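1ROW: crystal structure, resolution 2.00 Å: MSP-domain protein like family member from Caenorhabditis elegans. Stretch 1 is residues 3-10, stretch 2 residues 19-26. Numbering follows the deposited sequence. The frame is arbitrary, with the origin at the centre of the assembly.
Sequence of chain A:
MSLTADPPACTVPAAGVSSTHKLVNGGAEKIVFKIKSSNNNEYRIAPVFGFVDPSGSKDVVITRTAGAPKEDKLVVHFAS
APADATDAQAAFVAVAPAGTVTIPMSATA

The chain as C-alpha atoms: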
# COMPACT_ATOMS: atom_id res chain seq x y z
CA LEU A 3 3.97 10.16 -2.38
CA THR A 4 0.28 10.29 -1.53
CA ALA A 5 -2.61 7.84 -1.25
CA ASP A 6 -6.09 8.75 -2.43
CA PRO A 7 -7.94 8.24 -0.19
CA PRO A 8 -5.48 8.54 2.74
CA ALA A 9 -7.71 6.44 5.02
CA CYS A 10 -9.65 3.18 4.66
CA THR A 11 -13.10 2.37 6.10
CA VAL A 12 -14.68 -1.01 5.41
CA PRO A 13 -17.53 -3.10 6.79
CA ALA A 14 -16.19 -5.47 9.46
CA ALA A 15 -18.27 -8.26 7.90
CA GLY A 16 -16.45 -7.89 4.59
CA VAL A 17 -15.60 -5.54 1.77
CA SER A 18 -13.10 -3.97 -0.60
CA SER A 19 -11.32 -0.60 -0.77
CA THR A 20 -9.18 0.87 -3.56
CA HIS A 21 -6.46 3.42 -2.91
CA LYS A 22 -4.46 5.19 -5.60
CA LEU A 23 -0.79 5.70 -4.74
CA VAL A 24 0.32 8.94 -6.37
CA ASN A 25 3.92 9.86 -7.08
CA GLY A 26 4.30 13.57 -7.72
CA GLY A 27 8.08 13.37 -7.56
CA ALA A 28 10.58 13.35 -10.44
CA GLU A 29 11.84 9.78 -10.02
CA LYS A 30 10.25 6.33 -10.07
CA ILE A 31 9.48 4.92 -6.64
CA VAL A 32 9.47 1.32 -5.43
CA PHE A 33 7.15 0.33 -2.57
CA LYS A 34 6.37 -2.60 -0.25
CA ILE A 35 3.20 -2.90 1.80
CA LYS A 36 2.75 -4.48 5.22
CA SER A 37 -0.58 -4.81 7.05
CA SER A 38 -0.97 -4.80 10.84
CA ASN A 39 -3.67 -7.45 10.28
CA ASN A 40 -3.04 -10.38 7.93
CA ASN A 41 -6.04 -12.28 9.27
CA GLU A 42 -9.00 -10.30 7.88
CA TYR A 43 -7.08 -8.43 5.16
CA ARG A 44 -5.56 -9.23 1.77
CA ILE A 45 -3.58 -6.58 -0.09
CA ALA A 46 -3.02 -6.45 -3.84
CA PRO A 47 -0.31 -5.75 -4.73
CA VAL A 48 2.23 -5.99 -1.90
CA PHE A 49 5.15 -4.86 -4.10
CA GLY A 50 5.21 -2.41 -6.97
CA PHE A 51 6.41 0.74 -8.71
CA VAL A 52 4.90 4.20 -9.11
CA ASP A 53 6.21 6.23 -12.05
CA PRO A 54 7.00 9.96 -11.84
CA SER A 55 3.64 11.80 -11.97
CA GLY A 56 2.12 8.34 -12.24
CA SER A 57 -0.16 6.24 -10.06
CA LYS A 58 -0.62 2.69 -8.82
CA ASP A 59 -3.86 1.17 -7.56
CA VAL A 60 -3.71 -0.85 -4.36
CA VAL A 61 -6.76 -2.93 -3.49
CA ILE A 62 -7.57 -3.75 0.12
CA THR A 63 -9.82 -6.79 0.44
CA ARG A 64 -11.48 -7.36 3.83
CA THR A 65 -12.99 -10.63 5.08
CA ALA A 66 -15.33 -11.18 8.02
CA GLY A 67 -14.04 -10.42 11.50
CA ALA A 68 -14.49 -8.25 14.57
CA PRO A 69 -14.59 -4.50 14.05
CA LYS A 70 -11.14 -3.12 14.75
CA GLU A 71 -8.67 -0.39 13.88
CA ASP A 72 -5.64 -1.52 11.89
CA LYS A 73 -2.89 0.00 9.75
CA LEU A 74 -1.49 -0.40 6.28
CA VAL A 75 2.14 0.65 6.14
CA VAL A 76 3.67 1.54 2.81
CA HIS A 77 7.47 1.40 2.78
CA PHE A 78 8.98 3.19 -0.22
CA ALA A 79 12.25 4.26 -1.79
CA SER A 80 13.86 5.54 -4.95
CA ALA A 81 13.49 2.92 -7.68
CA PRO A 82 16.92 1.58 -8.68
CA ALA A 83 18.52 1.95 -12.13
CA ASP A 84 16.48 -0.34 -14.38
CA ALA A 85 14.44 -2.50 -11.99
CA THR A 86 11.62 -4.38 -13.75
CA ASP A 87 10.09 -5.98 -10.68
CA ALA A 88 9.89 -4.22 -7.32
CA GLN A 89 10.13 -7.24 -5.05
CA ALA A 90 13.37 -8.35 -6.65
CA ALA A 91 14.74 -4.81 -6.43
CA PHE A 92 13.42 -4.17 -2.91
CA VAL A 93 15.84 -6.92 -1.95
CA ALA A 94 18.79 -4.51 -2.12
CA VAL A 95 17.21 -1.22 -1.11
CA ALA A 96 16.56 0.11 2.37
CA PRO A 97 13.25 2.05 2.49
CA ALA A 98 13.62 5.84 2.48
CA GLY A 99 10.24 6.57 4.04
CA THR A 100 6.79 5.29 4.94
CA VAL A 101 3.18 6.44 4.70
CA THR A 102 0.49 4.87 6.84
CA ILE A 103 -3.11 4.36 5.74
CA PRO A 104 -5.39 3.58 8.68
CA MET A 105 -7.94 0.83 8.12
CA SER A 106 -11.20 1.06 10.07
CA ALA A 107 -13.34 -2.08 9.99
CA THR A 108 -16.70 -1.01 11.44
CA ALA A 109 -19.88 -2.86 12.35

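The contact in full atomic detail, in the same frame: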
# COMPACT_ATOMS: atom_id res chain seq x y z
N LEU A 3 4.77 11.42 -2.30
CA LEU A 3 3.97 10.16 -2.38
C LEU A 3 2.69 10.24 -1.55
O LEU A 3 2.75 10.31 -0.33
CB LEU A 3 4.79 8.97 -1.90
CG LEU A 3 4.06 7.63 -1.93
CD1 LEU A 3 3.52 7.36 -3.33
CD2 LEU A 3 5.01 6.53 -1.51
N THR A 4 1.55 10.22 -2.22
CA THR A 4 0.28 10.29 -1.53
C THR A 4 -0.60 9.07 -1.83
O THR A 4 -0.30 8.28 -2.71
CB THR A 4 -0.50 11.56 -1.94
OG1 THR A 4 -0.65 11.60 -3.36
CG2 THR A 4 0.25 12.81 -1.50
N ALA A 5 -1.67 8.93 -1.06
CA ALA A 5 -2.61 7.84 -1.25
C ALA A 5 -3.99 8.47 -1.23
O ALA A 5 -4.36 9.17 -0.29
CB ALA A 5 -2.48 6.82 -0.14
N ASP A 6 -4.75 8.22 -2.30
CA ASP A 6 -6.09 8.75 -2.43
C ASP A 6 -7.10 7.61 -2.48
O ASP A 6 -7.17 6.88 -3.47
CB ASP A 6 -6.18 9.59 -3.71
CG ASP A 6 -7.59 10.04 -4.01
OD1 ASP A 6 -8.23 10.66 -3.13
OD2 ASP A 6 -8.06 9.78 -5.14
N PRO A 7 -7.91 7.45 -1.42
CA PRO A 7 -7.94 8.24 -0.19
C PRO A 7 -6.82 7.84 0.76
O PRO A 7 -6.25 6.75 0.65
CB PRO A 7 -9.30 7.89 0.43
CG PRO A 7 -10.04 7.17 -0.65
CD PRO A 7 -8.96 6.43 -1.38
N PRO A 8 -6.51 8.72 1.73
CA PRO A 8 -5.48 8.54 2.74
C PRO A 8 -5.91 7.67 3.92
O PRO A 8 -5.11 7.35 4.80
CB PRO A 8 -5.18 9.97 3.17
CG PRO A 8 -6.55 10.58 3.12
CD PRO A 8 -7.07 10.08 1.79
N ALA A 9 -7.19 7.29 3.96
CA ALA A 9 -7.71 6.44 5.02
C ALA A 9 -8.69 5.42 4.46
O ALA A 9 -9.37 5.69 3.47
CB ALA A 9 -8.38 7.28 6.10
N CYS A 10 -8.76 4.25 5.09
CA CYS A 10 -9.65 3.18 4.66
C CYS A 10 -10.74 2.89 5.69
O CYS A 10 -10.48 2.83 6.88
CB CYS A 10 -8.85 1.90 4.40
SG CYS A 10 -9.86 0.39 4.26
N SER A 19 -11.65 -2.02 -0.71
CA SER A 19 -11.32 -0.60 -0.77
C SER A 19 -10.12 -0.39 -1.69
O SER A 19 -9.10 -1.08 -1.57
CB SER A 19 -11.01 -0.08 0.64
OG SER A 19 -10.73 1.31 0.64
N THR A 20 -10.24 0.57 -2.61
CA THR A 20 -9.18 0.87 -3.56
C THR A 20 -8.53 2.22 -3.29
O THR A 20 -9.20 3.25 -3.20
CB THR A 20 -9.71 0.89 -5.00
OG1 THR A 20 -10.37 -0.35 -5.27
CG2 THR A 20 -8.57 1.10 -5.99
N HIS A 21 -7.21 2.21 -3.17
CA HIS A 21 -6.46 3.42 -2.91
C HIS A 21 -5.43 3.64 -4.01
O HIS A 21 -4.71 2.72 -4.39
CB HIS A 21 -5.80 3.30 -1.53
CG HIS A 21 -6.79 3.06 -0.43
ND1 HIS A 21 -7.21 4.07 0.41
CD2 HIS A 21 -7.50 1.97 -0.10
CE1 HIS A 21 -8.16 3.60 1.21
NE2 HIS A 21 -8.35 2.32 0.92
N LYS A 22 -5.39 4.86 -4.53
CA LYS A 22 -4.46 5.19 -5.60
C LYS A 22 -3.19 5.84 -5.07
O LYS A 22 -3.24 6.96 -4.56
CB LYS A 22 -5.11 6.15 -6.61
CG LYS A 22 -6.41 5.66 -7.23
CD LYS A 22 -7.03 6.74 -8.12
CE LYS A 22 -8.42 6.34 -8.63
NZ LYS A 22 -9.06 7.41 -9.46
N LEU A 23 -2.07 5.14 -5.18
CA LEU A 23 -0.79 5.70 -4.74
C LEU A 23 -0.37 6.69 -5.82
O LEU A 23 -0.32 6.35 -7.01
CB LEU A 23 0.26 4.60 -4.59
CG LEU A 23 0.02 3.56 -3.48
CD1 LEU A 23 1.23 2.64 -3.38
CD2 LEU A 23 -0.21 4.27 -2.16
N VAL A 24 -0.08 7.92 -5.41
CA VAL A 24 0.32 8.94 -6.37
C VAL A 24 1.72 9.44 -6.12
O VAL A 24 2.06 9.85 -5.01
CB VAL A 24 -0.64 10.14 -6.33
CG1 VAL A 24 -0.19 11.20 -7.33
CG2 VAL A 24 -2.06 9.68 -6.64
N ASN A 25 2.54 9.40 -7.16
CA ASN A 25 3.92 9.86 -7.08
C ASN A 25 4.06 11.17 -7.84
O ASN A 25 4.07 11.18 -9.08
CB ASN A 25 4.88 8.81 -7.65
CG ASN A 25 6.32 9.29 -7.67
OD1 ASN A 25 6.65 10.35 -7.12
ND2 ASN A 25 7.20 8.51 -8.30
N GLY A 26 4.16 12.27 -7.10
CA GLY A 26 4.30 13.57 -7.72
C GLY A 26 5.75 14.00 -7.85
O GLY A 26 6.03 15.12 -8.27

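Four backbone hydrogen bonds and one from a side chain hold this contact together. Thr4 and Val24 form one antiparallel hydrogen-bonded pair, with Thr4 N donating to Val24 O at 2.9 Å and Val24 N donating to Thr4 O at 2.7 Å. Two residues along, Asp6 and Lys22 repeat the pattern: Asp6 N to Lys22 O is 3.0 Å and Lys22 N to Asp6 O is 2.9 Å. All four are close to linear. Ala5 and Leu23 sit between them as the non-hydrogen-bonded pair, their CA atoms 4.5 Å apart against 5.0 Å for the pairs on either side. The carbonyls also gather CA-H...O contacts, as from Leu3 CA to Val24 O at 3.3 Å.

The ladder ends at Asp6. The cis peptide bond follows, before Pro7, and Pro8, at what would be the next hydrogen-bonding position, has no amide hydrogen and makes no contact with the second stretch. A side chain takes over the bonding. His21, with chi1 in the m well, brings its ring to the loop, and His21 ND1 donates to Pro7 O at 2.9 Å with an angle of 173°. That carbonyl lies near the ring plane, at the edge, as a ring N-H donor requires. The other ring nitrogen is satisfied within its own strand: His21 NE2 and Ser19 OG share a 2.6 Å hydrogen bond. The imidazole thus links the loop to its own strand, and it loses more surface to the opposite stretch than any other residue here. The rule to read here is that where the backbone ladder ends, a histidine beside the break can bond to a carbonyl of the loop with one ring nitrogen while a nearby serine engages the other.

Packing around the ring completes the join. Ala9 O approaches the ring edge, 3.3 Å from His21 CE1, while Cys10 CB comes within 3.5 Å of His21 NE2 from an oblique direction. Cys10 points toward the second stretch, and its SG rests 3.8 Å from Ser19 CB, so the two stretches meet again beyond the prolines, though without a backbone hydrogen bond between them.

Along the paired strands, side chains alternate between the two faces. Ala5 and Leu23 share one, with Ala5 CB 4.0 Å from Leu23 CD2; Leu3 adds a looser apolar contact, its CD1 4.5 Å from Leu23 CB. Thr4, Val24, Asp6 and Lys22 occupy the other, more exposed face. There Thr4 OG1 lies 3.3 Å from Val24 CB, a close packing contact. Asp6 and Lys22 carry opposite charges but form no salt bridge: the extended lysine leads away, and Asp6 OD2 is 4.4 Å from Lys22 CD.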